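Local coordinates for D-mannonate dehydratase (Streptococcus suis, PDB 3BDK), which probably catalyses the dehydration of D-mannonate to 2-dehydro-3-deoxy-D-gluconate, with ferrous iron or manganese as cofactor, at residues F129-R133 with S134-H138; L147-K151 with S152-G156; Y225-F228 with G229-R232; I254-V258 with G259-S263; E299-L303 with S304-D308. All coordinates share one frame; numbering follows the deposited sequence.

Contact 1. Residues F129-R133 with S134-H138; sequences FDWTR and SDLHH. With DNO (D-mannose), chain C.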
loop_
_atom_site.group_PDB
_atom_site.type_symbol
_atom_site.label_atom_id
_atom_site.label_comp_id
_atom_site.label_asym_id
_atom_site.label_seq_id
_atom_site.Cartn_x
_atom_site.Cartn_y
_atom_site.Cartn_z
ATOM N N PHE A 129 -10.255 -30.102 -5.511
ATOM C CA PHE A 129 -10.401 -28.645 -5.440
ATOM C C PHE A 129 -9.033 -27.988 -5.512
ATOM O O PHE A 129 -8.033 -28.638 -5.221
ATOM C CB PHE A 129 -11.048 -28.222 -4.117
ATOM C CG PHE A 129 -12.190 -29.096 -3.678
ATOM C CD1 PHE A 129 -11.976 -30.139 -2.784
ATOM C CD2 PHE A 129 -13.478 -28.868 -4.148
ATOM C CE1 PHE A 129 -13.031 -30.960 -2.369
ATOM C CE2 PHE A 129 -14.532 -29.679 -3.747
ATOM C CZ PHE A 129 -14.307 -30.732 -2.852
ATOM N N ASP A 130 -8.999 -26.697 -5.870
ATOM C CA ASP A 130 -7.754 -25.921 -5.822
ATOM C C ASP A 130 -7.606 -25.068 -4.560
ATOM O O ASP A 130 -6.550 -24.472 -4.304
ATOM C CB ASP A 130 -7.633 -25.046 -7.051
ATOM C CG ASP A 130 -7.747 -25.834 -8.326
ATOM O OD1 ASP A 130 -8.361 -25.287 -9.281
ATOM O OD2 ASP A 130 -7.235 -26.991 -8.361
ATOM N N TRP A 131 -8.677 -25.015 -3.786
ATOM C CA TRP A 131 -8.672 -24.384 -2.479
ATOM C C TRP A 131 -10.014 -24.690 -1.830
ATOM O O TRP A 131 -10.958 -25.125 -2.496
ATOM C CB TRP A 131 -8.449 -22.870 -2.596
ATOM C CG TRP A 131 -9.416 -22.196 -3.525
ATOM C CD1 TRP A 131 -9.255 -21.988 -4.856
ATOM C CD2 TRP A 131 -10.708 -21.669 -3.193
ATOM N NE1 TRP A 131 -10.355 -21.352 -5.380
ATOM C CE2 TRP A 131 -11.266 -21.148 -4.384
ATOM C CE3 TRP A 131 -11.450 -21.583 -2.005
ATOM C CZ2 TRP A 131 -12.529 -20.539 -4.425
ATOM C CZ3 TRP A 131 -12.719 -20.978 -2.051
ATOM C CH2 TRP A 131 -13.237 -20.467 -3.250
ATOM N N THR A 132 -10.100 -24.452 -0.531
ATOM C CA THR A 132 -11.322 -24.676 0.205
ATOM C C THR A 132 -11.417 -23.591 1.261
ATOM O O THR A 132 -10.471 -23.368 2.025
ATOM C CB THR A 132 -11.274 -26.055 0.861
ATOM O OG1 THR A 132 -11.194 -27.057 -0.158
ATOM C CG2 THR A 132 -12.497 -26.318 1.745
ATOM N N ARG A 133 -12.545 -22.900 1.289
ATOM C CA ARG A 133 -12.826 -21.974 2.358
ATOM C C ARG A 133 -14.179 -22.353 2.928
ATOM O O ARG A 133 -14.997 -22.940 2.225
ATOM C CB ARG A 133 -12.836 -20.531 1.852
ATOM C CG ARG A 133 -11.496 -20.015 1.311
ATOM C CD ARG A 133 -10.360 -20.104 2.360
ATOM N NE ARG A 133 -9.127 -19.506 1.867
ATOM C CZ ARG A 133 -8.104 -20.183 1.346
ATOM N NH1 ARG A 133 -8.142 -21.511 1.262
ATOM N NH2 ARG A 133 -7.035 -19.524 0.909
ATOM N N SER A 134 -14.405 -22.037 4.203
ATOM C CA SER A 134 -15.684 -22.271 4.845
ATOM C C SER A 134 -16.560 -21.033 4.682
ATOM O O SER A 134 -17.785 -21.100 4.822
ATOM C CB SER A 134 -15.476 -22.549 6.335
ATOM O OG SER A 134 -15.825 -21.411 7.117
ATOM N N ASP A 135 -15.929 -19.894 4.402
ATOM C CA ASP A 135 -16.619 -18.604 4.495
ATOM C C ASP A 135 -15.887 -17.528 3.712
ATOM O O ASP A 135 -14.715 -17.246 3.985
ATOM C CB ASP A 135 -16.761 -18.204 5.974
ATOM C CG ASP A 135 -17.660 -16.986 6.184
ATOM O OD1 ASP A 135 -18.118 -16.358 5.203
ATOM O OD2 ASP A 135 -17.891 -16.644 7.361
ATOM N N LEU A 136 -16.615 -16.905 2.783
ATOM C CA LEU A 136 -16.056 -16.004 1.786
ATOM C C LEU A 136 -16.350 -14.539 2.057
ATOM O O LEU A 136 -16.137 -13.677 1.187
ATOM C CB LEU A 136 -16.551 -16.375 0.385
ATOM C CG LEU A 136 -16.481 -17.842 -0.064
ATOM C CD1 LEU A 136 -17.081 -17.958 -1.450
ATOM C CD2 LEU A 136 -15.074 -18.390 -0.061
ATOM N N HIS A 137 -16.821 -14.264 3.266
ATOM C CA HIS A 137 -16.980 -12.903 3.776
ATOM C C HIS A 137 -16.892 -12.983 5.292
ATOM O O HIS A 137 -17.853 -12.627 5.989
ATOM C CB HIS A 137 -18.349 -12.321 3.397
ATOM C CG HIS A 137 -18.653 -12.385 1.933
ATOM N ND1 HIS A 137 -17.955 -11.654 0.990
ATOM C CD2 HIS A 137 -19.576 -13.100 1.247
ATOM C CE1 HIS A 137 -18.435 -11.919 -0.212
ATOM N NE2 HIS A 137 -19.417 -12.797 -0.085
ATOM N N HIS A 138 -15.772 -13.479 5.811
ATOM C CA HIS A 138 -15.634 -13.594 7.259
ATOM C C HIS A 138 -15.196 -12.246 7.794
ATOM O O HIS A 138 -14.266 -11.649 7.240
ATOM C CB HIS A 138 -14.626 -14.679 7.650
ATOM C CG HIS A 138 -14.889 -15.289 8.993
ATOM N ND1 HIS A 138 -16.074 -15.916 9.306
ATOM C CD2 HIS A 138 -14.116 -15.377 10.100
ATOM C CE1 HIS A 138 -16.028 -16.352 10.551
ATOM N NE2 HIS A 138 -14.844 -16.047 11.053
HETATM C C1 DNO C . -6.600 -19.940 -4.614
HETATM C C2 DNO C . -6.205 -18.836 -5.610
HETATM C C3 DNO C . -7.057 -18.795 -6.918
HETATM C C4 DNO C . -7.198 -20.049 -7.841
HETATM C C5 DNO C . -5.966 -20.975 -8.074
HETATM C C6 DNO C . -6.077 -21.645 -9.449
HETATM O O1 DNO C . -6.142 -19.943 -3.470
HETATM O O2 DNO C . -4.795 -18.897 -5.891
HETATM O O3 DNO C . -6.566 -17.736 -7.734
HETATM O O4 DNO C . -8.340 -20.813 -7.434
HETATM O O5 DNO C . -4.706 -20.286 -8.015
HETATM O O6 DNO C . -6.638 -22.951 -9.297
#
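In the loop that brings Asp130 and Trp131 to the bound D-mannose, Leu136 doubles back against Trp131 and Arg133. A single methyl, Leu136 CD2, does the touching: it lies 3.6 Å from Arg133 CB and 4.0 Å from Trp131 CZ3, and the leucine side chain crosses both partners at about a right angle. Trp131 thus rests its six-membered ring against the leucine while the other end of the indole serves the sugar, NE1 coming within 2.9 Å of D-mannose O4, which lies at the ring edge near its plane. A chi1 of 54°, with CG between the backbone N and the carbonyl carbon, gives the ring this double reach. Beyond CB, Arg133 bends at chi2 and leaves Leu136. Its NH1 gives a nearly straight bond of 3.1 Å to Thr132 O, above the carbonyl plane; the same NH1 forms a salt bridge with Asp222, and NH2 forms one with Glu299. Asp135 steadies the following corner with both carboxylate oxygens: OD1 accepts His137 N at 3.1 Å in an Asx turn, and OD2 takes His138 ND1 at 2.8 Å in the imidazole plane. Ser134 and Asp135 together face Ala148 in a classic beta bulge, which joins the start of strand 135-139 to strand 145-150, while Arg133 also packs on Phe297 of strand 296-299.

Contact 2. Residues L147-K151 with S152-G156; sequences LAFLK and SDLAG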
loop_
_atom_site.group_PDB
_atom_site.type_symbol
_atom_site.label_atom_id
_atom_site.label_comp_id
_atom_site.label_asym_id
_atom_site.label_seq_id
_atom_site.Cartn_x
_atom_site.Cartn_y
_atom_site.Cartn_z
ATOM N N LEU A 147 -11.545 -14.088 3.363
ATOM C CA LEU A 147 -11.790 -15.520 3.255
ATOM C C LEU A 147 -11.252 -16.226 4.489
ATOM O O LEU A 147 -10.174 -15.905 4.990
ATOM C CB LEU A 147 -11.106 -16.099 2.016
ATOM C CG LEU A 147 -11.121 -15.332 0.702
ATOM C CD1 LEU A 147 -10.381 -16.141 -0.337
ATOM C CD2 LEU A 147 -12.541 -15.110 0.240
ATOM N N ALA A 148 -12.004 -17.204 4.971
ATOM C CA ALA A 148 -11.570 -17.946 6.114
ATOM C C ALA A 148 -11.920 -19.396 5.889
ATOM O O ALA A 148 -12.943 -19.713 5.274
ATOM C CB ALA A 148 -12.226 -17.413 7.375
ATOM N N PHE A 149 -11.025 -20.262 6.354
ATOM C CA PHE A 149 -11.265 -21.680 6.498
ATOM C C PHE A 149 -11.347 -21.980 7.985
ATOM O O PHE A 149 -10.333 -21.957 8.682
ATOM C CB PHE A 149 -10.099 -22.453 5.886
ATOM C CG PHE A 149 -10.219 -23.940 6.014
ATOM C CD1 PHE A 149 -10.957 -24.674 5.085
ATOM C CD2 PHE A 149 -9.588 -24.616 7.047
ATOM C CE1 PHE A 149 -11.066 -26.051 5.190
ATOM C CE2 PHE A 149 -9.703 -25.996 7.167
ATOM C CZ PHE A 149 -10.442 -26.715 6.232
ATOM N N LEU A 150 -12.546 -22.257 8.480
ATOM C CA LEU A 150 -12.709 -22.612 9.882
ATOM C C LEU A 150 -13.081 -24.079 9.984
ATOM O O LEU A 150 -14.200 -24.486 9.640
ATOM C CB LEU A 150 -13.771 -21.746 10.560
ATOM C CG LEU A 150 -13.517 -20.286 10.945
ATOM C CD1 LEU A 150 -13.151 -19.436 9.743
ATOM C CD2 LEU A 150 -14.756 -19.675 11.649
ATOM N N LYS A 151 -12.133 -24.870 10.462
ATOM C CA LYS A 151 -12.293 -26.311 10.532
ATOM C C LYS A 151 -13.667 -26.728 11.059
ATOM O O LYS A 151 -14.446 -27.361 10.342
ATOM C CB LYS A 151 -11.184 -26.929 11.371
ATOM C CG LYS A 151 -9.899 -27.140 10.611
ATOM C CD LYS A 151 -8.845 -27.714 11.514
ATOM C CE LYS A 151 -7.480 -27.572 10.921
ATOM N NZ LYS A 151 -6.499 -28.071 11.894
ATOM N N SER A 152 -13.979 -26.341 12.288
ATOM C CA SER A 152 -15.158 -26.872 12.954
ATOM C C SER A 152 -16.430 -26.649 12.153
ATOM O O SER A 152 -17.395 -27.384 12.308
ATOM C CB SER A 152 -15.287 -26.324 14.372
ATOM O OG SER A 152 -14.167 -26.724 15.146
ATOM N N ASP A 153 -16.419 -25.670 11.265
ATOM C CA ASP A 153 -17.604 -25.367 10.493
ATOM C C ASP A 153 -17.682 -26.259 9.262
ATOM O O ASP A 153 -18.755 -26.437 8.673
ATOM C CB ASP A 153 -17.634 -23.877 10.122
ATOM C CG ASP A 153 -17.706 -22.957 11.358
ATOM O OD1 ASP A 153 -17.073 -23.258 12.407
ATOM O OD2 ASP A 153 -18.396 -21.919 11.273
ATOM N N LEU A 154 -16.546 -26.823 8.877
ATOM C CA LEU A 154 -16.517 -27.788 7.787
ATOM C C LEU A 154 -16.517 -29.244 8.259
ATOM O O LEU A 154 -16.346 -30.156 7.460
ATOM C CB LEU A 154 -15.356 -27.492 6.836
ATOM C CG LEU A 154 -15.725 -26.887 5.467
ATOM C CD1 LEU A 154 -17.100 -26.169 5.449
ATOM C CD2 LEU A 154 -14.620 -25.986 4.913
ATOM N N ALA A 155 -16.726 -29.450 9.556
ATOM C CA ALA A 155 -16.860 -30.779 10.125
ATOM C C ALA A 155 -18.132 -31.480 9.635
ATOM O O ALA A 155 -18.071 -32.612 9.132
ATOM C CB ALA A 155 -16.831 -30.712 11.646
ATOM N N GLY A 156 -19.273 -30.808 9.772
ATOM C CA GLY A 156 -20.538 -31.347 9.284
ATOM C C GLY A 156 -20.566 -31.809 7.824
ATOM O O GLY A 156 -21.114 -32.881 7.521
#
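Phe149 and Leu154 cross at about a right angle, the leucine sending one methyl, CD2, obliquely to the ring, 3.6 Å from Phe149 CE1 and 3.9 Å from CD1. Phe149 holds CG opposite its backbone N (chi1 178°), which carries the ring forward along the chain to meet a residue five positions on. Leu150 relates differently to Asp153: its CB lies alongside the carboxylate, 4.1 Å from Asp153 OD1. Strand 145-150 of the antiparallel sheet ends here, and the chain coils at once into consecutive turns. Asp153 N reaches Leu150 O at 3.0 Å and Leu154 N reaches Lys151 O at 2.6 Å, both donors lying above the carbonyl planes; Leu154 N also makes a weak bond to Leu150 O. The extended Lys151 side chain leads elsewhere, to Ala294 O and to a cation-pi contact with Tyr225. The Phe149 ring also meets that of Phe297 with their planes some 20° apart, and Leu150 packs on Thr383 of the second subunit.

Contact 3. Residues Y225-F228 with G229-R232; sequences YGIF and GLPR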
loop_
_atom_site.group_PDB
_atom_site.type_symbol
_atom_site.label_atom_id
_atom_site.label_comp_id
_atom_site.label_asym_id
_atom_site.label_seq_id
_atom_site.Cartn_x
_atom_site.Cartn_y
_atom_site.Cartn_z
ATOM N N TYR A 225 -3.086 -29.464 4.259
ATOM C CA TYR A 225 -3.342 -30.732 4.932
ATOM C C TYR A 225 -4.609 -31.393 4.401
ATOM O O TYR A 225 -5.406 -30.761 3.707
ATOM C CB TYR A 225 -3.452 -30.523 6.445
ATOM C CG TYR A 225 -4.239 -29.293 6.837
ATOM C CD1 TYR A 225 -5.622 -29.261 6.716
ATOM C CD2 TYR A 225 -3.599 -28.163 7.329
ATOM C CE1 TYR A 225 -6.345 -28.140 7.073
ATOM C CE2 TYR A 225 -4.314 -27.037 7.690
ATOM C CZ TYR A 225 -5.687 -27.030 7.559
ATOM O OH TYR A 225 -6.403 -25.911 7.916
ATOM N N GLY A 226 -4.789 -32.667 4.731
ATOM C CA GLY A 226 -5.927 -33.435 4.234
ATOM C C GLY A 226 -7.232 -32.818 4.670
ATOM O O GLY A 226 -7.414 -32.528 5.850
ATOM N N ILE A 227 -8.125 -32.570 3.719
ATOM C CA ILE A 227 -9.526 -32.265 4.028
ATOM C C ILE A 227 -10.384 -33.391 3.505
ATOM O O ILE A 227 -10.030 -34.027 2.512
ATOM C CB ILE A 227 -10.035 -30.967 3.366
ATOM C CG1 ILE A 227 -9.788 -31.004 1.846
ATOM C CG2 ILE A 227 -9.453 -29.744 4.074
ATOM C CD1 ILE A 227 -9.857 -29.630 1.085
ATOM N N PHE A 228 -11.512 -33.639 4.168
ATOM C CA PHE A 228 -12.512 -34.545 3.633
ATOM C C PHE A 228 -11.884 -35.884 3.223
ATOM O O PHE A 228 -12.273 -36.486 2.200
ATOM C CB PHE A 228 -13.156 -33.908 2.396
ATOM C CG PHE A 228 -13.827 -32.599 2.657
ATOM C CD1 PHE A 228 -14.685 -32.442 3.746
ATOM C CD2 PHE A 228 -13.659 -31.545 1.772
ATOM C CE1 PHE A 228 -15.336 -31.257 3.968
ATOM C CE2 PHE A 228 -14.305 -30.352 1.970
ATOM C CZ PHE A 228 -15.140 -30.190 3.066
ATOM N N GLY A 229 -10.887 -36.320 3.988
ATOM C CA GLY A 229 -10.180 -37.568 3.693
ATOM C C GLY A 229 -9.467 -37.641 2.354
ATOM O O GLY A 229 -8.989 -38.710 1.974
ATOM N N LEU A 230 -9.382 -36.520 1.642
ATOM C CA LEU A 230 -8.602 -36.448 0.409
ATOM C C LEU A 230 -7.131 -36.229 0.706
ATOM O O LEU A 230 -6.805 -35.546 1.662
ATOM C CB LEU A 230 -9.048 -35.280 -0.437
ATOM C CG LEU A 230 -10.419 -35.215 -1.048
ATOM C CD1 LEU A 230 -10.609 -33.778 -1.587
ATOM C CD2 LEU A 230 -10.518 -36.266 -2.131
ATOM N N PRO A 231 -6.230 -36.781 -0.127
ATOM C CA PRO A 231 -4.807 -36.629 0.148
ATOM C C PRO A 231 -4.219 -35.288 -0.360
ATOM O O PRO A 231 -4.738 -34.719 -1.332
ATOM C CB PRO A 231 -4.205 -37.821 -0.596
ATOM C CG PRO A 231 -5.047 -37.942 -1.779
ATOM C CD PRO A 231 -6.451 -37.588 -1.342
ATOM N N ARG A 232 -3.177 -34.787 0.315
ATOM C CA ARG A 232 -2.447 -33.598 -0.114
ATOM C C ARG A 232 -0.988 -33.852 0.128
ATOM O O ARG A 232 -0.633 -34.428 1.150
ATOM C CB ARG A 232 -2.855 -32.369 0.683
ATOM C CG ARG A 232 -3.994 -31.555 0.094
ATOM C CD ARG A 232 -5.380 -32.131 0.424
ATOM N NE ARG A 232 -6.429 -31.271 -0.121
ATOM C CZ ARG A 232 -7.067 -31.463 -1.280
ATOM N NH1 ARG A 232 -8.000 -30.594 -1.675
ATOM N NH2 ARG A 232 -6.801 -32.514 -2.049
#
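Ile227 lays its CG1-CD1 branch obliquely against the guanidinium end of Arg232, with CD1 3.5 Å from NH1 and CG1 3.9 Å from NE. Chi1 of 54° sets CG1 between the backbone N and the carbonyl carbon, turning the longer branch to the arginine. Further back along the arginine, CD meets Tyr225 O at 3.6 Å, the oxygen lying at the guanidinium edge near its plane. The two limbs are brought together by a type I' beta turn from Ile227 to Leu230, in which Phe228 and Gly229 both take positive phi, a backbone shape that glycine favours. Leu230 N closes the turn on Ile227 O at 2.7 Å, and Leu230 CB lies beside that same oxygen, 3.4 Å away. Below the turn, Gly226 CA makes a CA-H...O contact of 3.4 Å with Leu230 O. Arg232 NH2 points almost straight at Pro231 O (3.1 Å, 174°), which lies in the guanidinium plane, and also bonds to Pro127 O. These two carbonyls limit the rotation of the planar group, with Ile227 packed beside it; the arginine side chain also touches Asp221, whose carboxylate may help balance the buried charge.

Contact 4. Residues I254-V258 with G259-S263; sequences ITMCV and GSYAS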
loop_
_atom_site.group_PDB
_atom_site.type_symbol
_atom_site.label_atom_id
_atom_site.label_comp_id
_atom_site.label_asym_id
_atom_site.label_seq_id
_atom_site.Cartn_x
_atom_site.Cartn_y
_atom_site.Cartn_z
ATOM N N ILE A 254 8.978 -23.995 -7.349
ATOM C CA ILE A 254 7.758 -23.757 -6.597
ATOM C C ILE A 254 7.282 -22.319 -6.767
ATOM O O ILE A 254 8.041 -21.415 -7.165
ATOM C CB ILE A 254 7.970 -24.025 -5.089
ATOM C CG1 ILE A 254 9.041 -23.084 -4.526
ATOM C CG2 ILE A 254 8.331 -25.495 -4.847
ATOM C CD1 ILE A 254 9.276 -23.223 -3.066
ATOM N N THR A 255 6.004 -22.134 -6.485
ATOM C CA THR A 255 5.499 -20.852 -6.111
ATOM C C THR A 255 5.462 -20.859 -4.587
ATOM O O THR A 255 4.655 -21.579 -3.982
ATOM C CB THR A 255 4.101 -20.649 -6.658
ATOM O OG1 THR A 255 4.148 -20.663 -8.086
ATOM C CG2 THR A 255 3.554 -19.331 -6.191
ATOM N N MET A 256 6.353 -20.080 -3.972
ATOM C CA MET A 256 6.344 -19.872 -2.526
ATOM C C MET A 256 5.167 -18.977 -2.106
ATOM O O MET A 256 5.308 -17.761 -1.972
ATOM C CB MET A 256 7.664 -19.266 -2.058
ATOM C CG MET A 256 7.695 -18.893 -0.543
ATOM S SD MET A 256 7.010 -20.120 0.642
ATOM C CE MET A 256 8.294 -21.378 0.587
ATOM N N CYS A 257 3.997 -19.576 -1.926
ATOM C CA CYS A 257 2.856 -18.823 -1.422
ATOM C C CYS A 257 2.942 -18.938 0.085
ATOM O O CYS A 257 2.406 -19.880 0.682
ATOM C CB CYS A 257 1.533 -19.386 -1.968
ATOM S SG CYS A 257 0.058 -18.620 -1.287
ATOM N N VAL A 258 3.673 -18.011 0.694
ATOM C CA VAL A 258 3.831 -17.988 2.142
ATOM C C VAL A 258 2.508 -18.108 2.914
ATOM O O VAL A 258 2.495 -18.653 4.016
ATOM C CB VAL A 258 4.631 -16.745 2.651
ATOM C CG1 VAL A 258 6.057 -16.801 2.192
ATOM C CG2 VAL A 258 3.962 -15.420 2.258
ATOM N N GLY A 259 1.417 -17.600 2.340
ATOM C CA GLY A 259 0.102 -17.646 2.953
ATOM C C GLY A 259 -0.448 -19.053 3.050
ATOM O O GLY A 259 -1.021 -19.445 4.084
ATOM N N SER A 260 -0.298 -19.815 1.965
ATOM C CA SER A 260 -0.806 -21.187 1.914
ATOM C C SER A 260 -0.054 -22.016 2.911
ATOM O O SER A 260 -0.659 -22.708 3.716
ATOM C CB SER A 260 -0.665 -21.792 0.517
ATOM O OG SER A 260 -1.768 -21.416 -0.309
ATOM N N TYR A 261 1.269 -21.913 2.878
ATOM C CA TYR A 261 2.111 -22.605 3.831
ATOM C C TYR A 261 1.909 -22.185 5.287
ATOM O O TYR A 261 1.960 -23.040 6.169
ATOM C CB TYR A 261 3.579 -22.489 3.453
ATOM C CG TYR A 261 3.979 -23.361 2.288
ATOM C CD1 TYR A 261 4.638 -22.823 1.182
ATOM C CD2 TYR A 261 3.724 -24.727 2.298
ATOM C CE1 TYR A 261 5.017 -23.624 0.120
ATOM C CE2 TYR A 261 4.088 -25.528 1.243
ATOM C CZ TYR A 261 4.729 -24.976 0.151
ATOM O OH TYR A 261 5.078 -25.790 -0.914
ATOM N N ALA A 262 1.686 -20.900 5.566
ATOM C CA ALA A 262 1.572 -20.485 6.986
ATOM C C ALA A 262 0.227 -20.802 7.606
ATOM O O ALA A 262 0.035 -20.644 8.804
ATOM C CB ALA A 262 1.886 -19.007 7.171
ATOM N N SER A 263 -0.698 -21.244 6.770
ATOM C CA SER A 263 -2.047 -21.638 7.205
ATOM C C SER A 263 -1.964 -22.833 8.110
ATOM O O SER A 263 -2.829 -23.036 8.930
ATOM C CB SER A 263 -2.928 -21.926 5.999
ATOM O OG SER A 263 -3.016 -20.741 5.220
#
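A cysteine caps a helix here: Cys257 SG accepts a weak bond from Ser260 N at 3.5 Å, at the N-cap position of helix 258-262. The contact marks the C-terminal end of strand 252-257 in the xylose isomerase-like TIM barrel, where the strand passes into a short helix beside the metal. SG stands opposite the backbone N of its own residue (chi1 175°), and the side chain touches the manganese ligand His286. The first helical turn is then tied by the main chain, since Tyr261 N reaches Cys257 O at 3.2 Å, nearly along the C=O axis, and Ala262 N reaches Val258 O at 2.8 Å. Just before Cys257, Met256 bends at chi2 and chi3 so that its sulfur comes to the edge of the Tyr261 ring. This Met-aromatic contact has SD 3.6 Å from CD1 and 4.9 Å from the ring centroid, 73° off the normal, while the terminal CE lies obliquely to the ring, 4.0 Å from both CD1 and CE1. Outside the pair, Met256 packs on Thr273 and Tyr261 on Val269, both in helix 269-278. At the far end of the short helix, Ser263 turns its hydroxyl back to donate to Gly259 O, with OG 2.6 Å from that oxygen.

Contact 5. Residues E299-L303 with S304-D308; sequences ETAHL and SQAGD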
loop_
_atom_site.group_PDB
_atom_site.type_symbol
_atom_site.label_atom_id
_atom_site.label_comp_id
_atom_site.label_asym_id
_atom_site.label_seq_id
_atom_site.Cartn_x
_atom_site.Cartn_y
_atom_site.Cartn_z
ATOM N N GLU A 299 -7.515 -15.292 6.193
ATOM C CA GLU A 299 -6.732 -14.336 5.431
ATOM C C GLU A 299 -6.875 -12.941 6.042
ATOM O O GLU A 299 -7.960 -12.561 6.485
ATOM C CB GLU A 299 -7.181 -14.335 3.975
ATOM C CG GLU A 299 -6.911 -15.660 3.291
ATOM C CD GLU A 299 -7.256 -15.701 1.800
ATOM O OE1 GLU A 299 -7.214 -14.643 1.115
ATOM O OE2 GLU A 299 -7.554 -16.824 1.326
ATOM N N THR A 300 -5.774 -12.194 6.057
ATOM C CA THR A 300 -5.755 -10.871 6.656
ATOM C C THR A 300 -5.222 -9.838 5.685
ATOM O O THR A 300 -4.997 -10.124 4.518
ATOM C CB THR A 300 -4.877 -10.826 7.949
ATOM O OG1 THR A 300 -3.509 -11.079 7.617
ATOM C CG2 THR A 300 -5.358 -11.838 8.979
ATOM N N ALA A 301 -5.037 -8.628 6.179
ATOM C CA ALA A 301 -4.347 -7.567 5.449
ATOM C C ALA A 301 -2.908 -8.001 5.281
ATOM O O ALA A 301 -2.410 -8.800 6.066
ATOM C CB ALA A 301 -4.413 -6.277 6.250
ATOM N N HIS A 302 -2.223 -7.471 4.274
ATOM C CA HIS A 302 -0.877 -7.941 4.001
ATOM C C HIS A 302 0.088 -7.553 5.117
ATOM O O HIS A 302 0.979 -8.292 5.430
ATOM C CB HIS A 302 -0.409 -7.467 2.631
ATOM C CG HIS A 302 -1.247 -7.994 1.499
ATOM N ND1 HIS A 302 -2.402 -7.372 1.076
ATOM C CD2 HIS A 302 -1.108 -9.097 0.724
ATOM C CE1 HIS A 302 -2.930 -8.064 0.083
ATOM N NE2 HIS A 302 -2.166 -9.112 -0.153
ATOM N N LEU A 303 -0.108 -6.381 5.694
ATOM C CA LEU A 303 0.600 -5.920 6.871
ATOM C C LEU A 303 0.840 -7.060 7.866
ATOM O O LEU A 303 -0.100 -7.772 8.237
ATOM C CB LEU A 303 -0.222 -4.797 7.529
ATOM C CG LEU A 303 0.418 -4.051 8.694
ATOM C CD1 LEU A 303 1.697 -3.307 8.245
ATOM C CD2 LEU A 303 -0.556 -3.108 9.358
ATOM N N SER A 304 2.093 -7.211 8.298
ATOM C CA SER A 304 2.515 -8.318 9.162
ATOM C C SER A 304 1.674 -8.474 10.434
ATOM O O SER A 304 1.052 -9.521 10.647
ATOM C CB SER A 304 3.995 -8.174 9.528
ATOM O OG SER A 304 4.786 -8.160 8.358
ATOM N N GLN A 305 1.678 -7.432 11.269
ATOM C CA GLN A 305 0.939 -7.413 12.519
ATOM C C GLN A 305 -0.573 -7.731 12.366
ATOM O O GLN A 305 -1.261 -7.912 13.365
ATOM C CB GLN A 305 1.124 -6.044 13.205
ATOM C CG GLN A 305 1.964 -6.032 14.512
ATOM C CD GLN A 305 1.327 -5.126 15.623
ATOM O OE1 GLN A 305 0.983 -3.949 15.390
ATOM N NE2 GLN A 305 1.155 -5.702 16.827
ATOM N N ALA A 306 -1.085 -7.787 11.136
ATOM C CA ALA A 306 -2.496 -8.117 10.904
ATOM C C ALA A 306 -2.706 -9.631 10.905
ATOM O O ALA A 306 -3.836 -10.118 11.149
ATOM C CB ALA A 306 -3.004 -7.501 9.597
ATOM N N GLY A 307 -1.607 -10.345 10.639
ATOM C CA GLY A 307 -1.583 -11.786 10.564
ATOM C C GLY A 307 -0.416 -12.406 11.325
ATOM O O GLY A 307 0.093 -11.833 12.289
ATOM N N ASP A 308 0.003 -13.586 10.867
ATOM C CA ASP A 308 0.952 -14.421 11.562
ATOM C C ASP A 308 2.296 -14.480 10.836
ATOM O O ASP A 308 3.239 -15.089 11.326
ATOM C CB ASP A 308 0.360 -15.830 11.747
ATOM C CG ASP A 308 -0.805 -15.863 12.748
ATOM O OD1 ASP A 308 -1.297 -14.774 13.164
ATOM O OD2 ASP A 308 -1.252 -16.974 13.129
#
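Ala306 is wedged between Ala301 and Leu303, its CB 3.8 Å from Ala301 CB and 4.4 Å from Leu303 CB. The packing belongs to the loop from strand 296-299 to helix 311-320, which folds into a 3-10 segment at 304-306. There Ala306 N bonds to Leu303 O at 3.1 Å from above the carbonyl plane, and the alanine CB sits just 3.2 Å from that oxygen. Thr300 seals the other side: its CG2 lies 3.2 Å from Ala306 O, and its OG1 is 3.6 Å from the CA of Gly307, a residue with no side chain to intervene. By contrast, the outer flank makes few contacts within the loop and turns mainly to the second subunit, with Asp308 the exposed residue. The Gln305 side chain leads away, its OE1 accepting from Phe374 N of that subunit. Asp308 forms a salt bridge with Lys379 of the second subunit, and Ser304 OG is bonded to Glu362 of the second subunit. Ala301 and Leu303 also pack on its Pro43 and Gly44. Back in the interior, chi1 of 65° places the Thr300 hydroxyl between backbone N and carbonyl carbon, from where OG1 donates to Ala301 O at 3.0 Å.

In the fold
Each contact is local, and the five follow in series without nesting or crossing. Contact 1 leads from the sugar pocket into strand 135-139; contact 2 ends the next strand, which pairs with it through Ala148. Contact 3 closes a loop after barrel strand 215-218, and reaches back to both: Ile227 touches Thr132 and Phe149, and Tyr225 touches Lys151. Contact 4, deeper in the barrel, turns strand 252-257 into a helix, about 6 Å at the nearest atoms from contact 1. Contact 5 closes the loop after strand 296-299, which joins contact 2 by the Leu147-Glu299 backbone bond and contact 1 by the Arg133-Glu299 salt bridge, and extends the network to the second subunit.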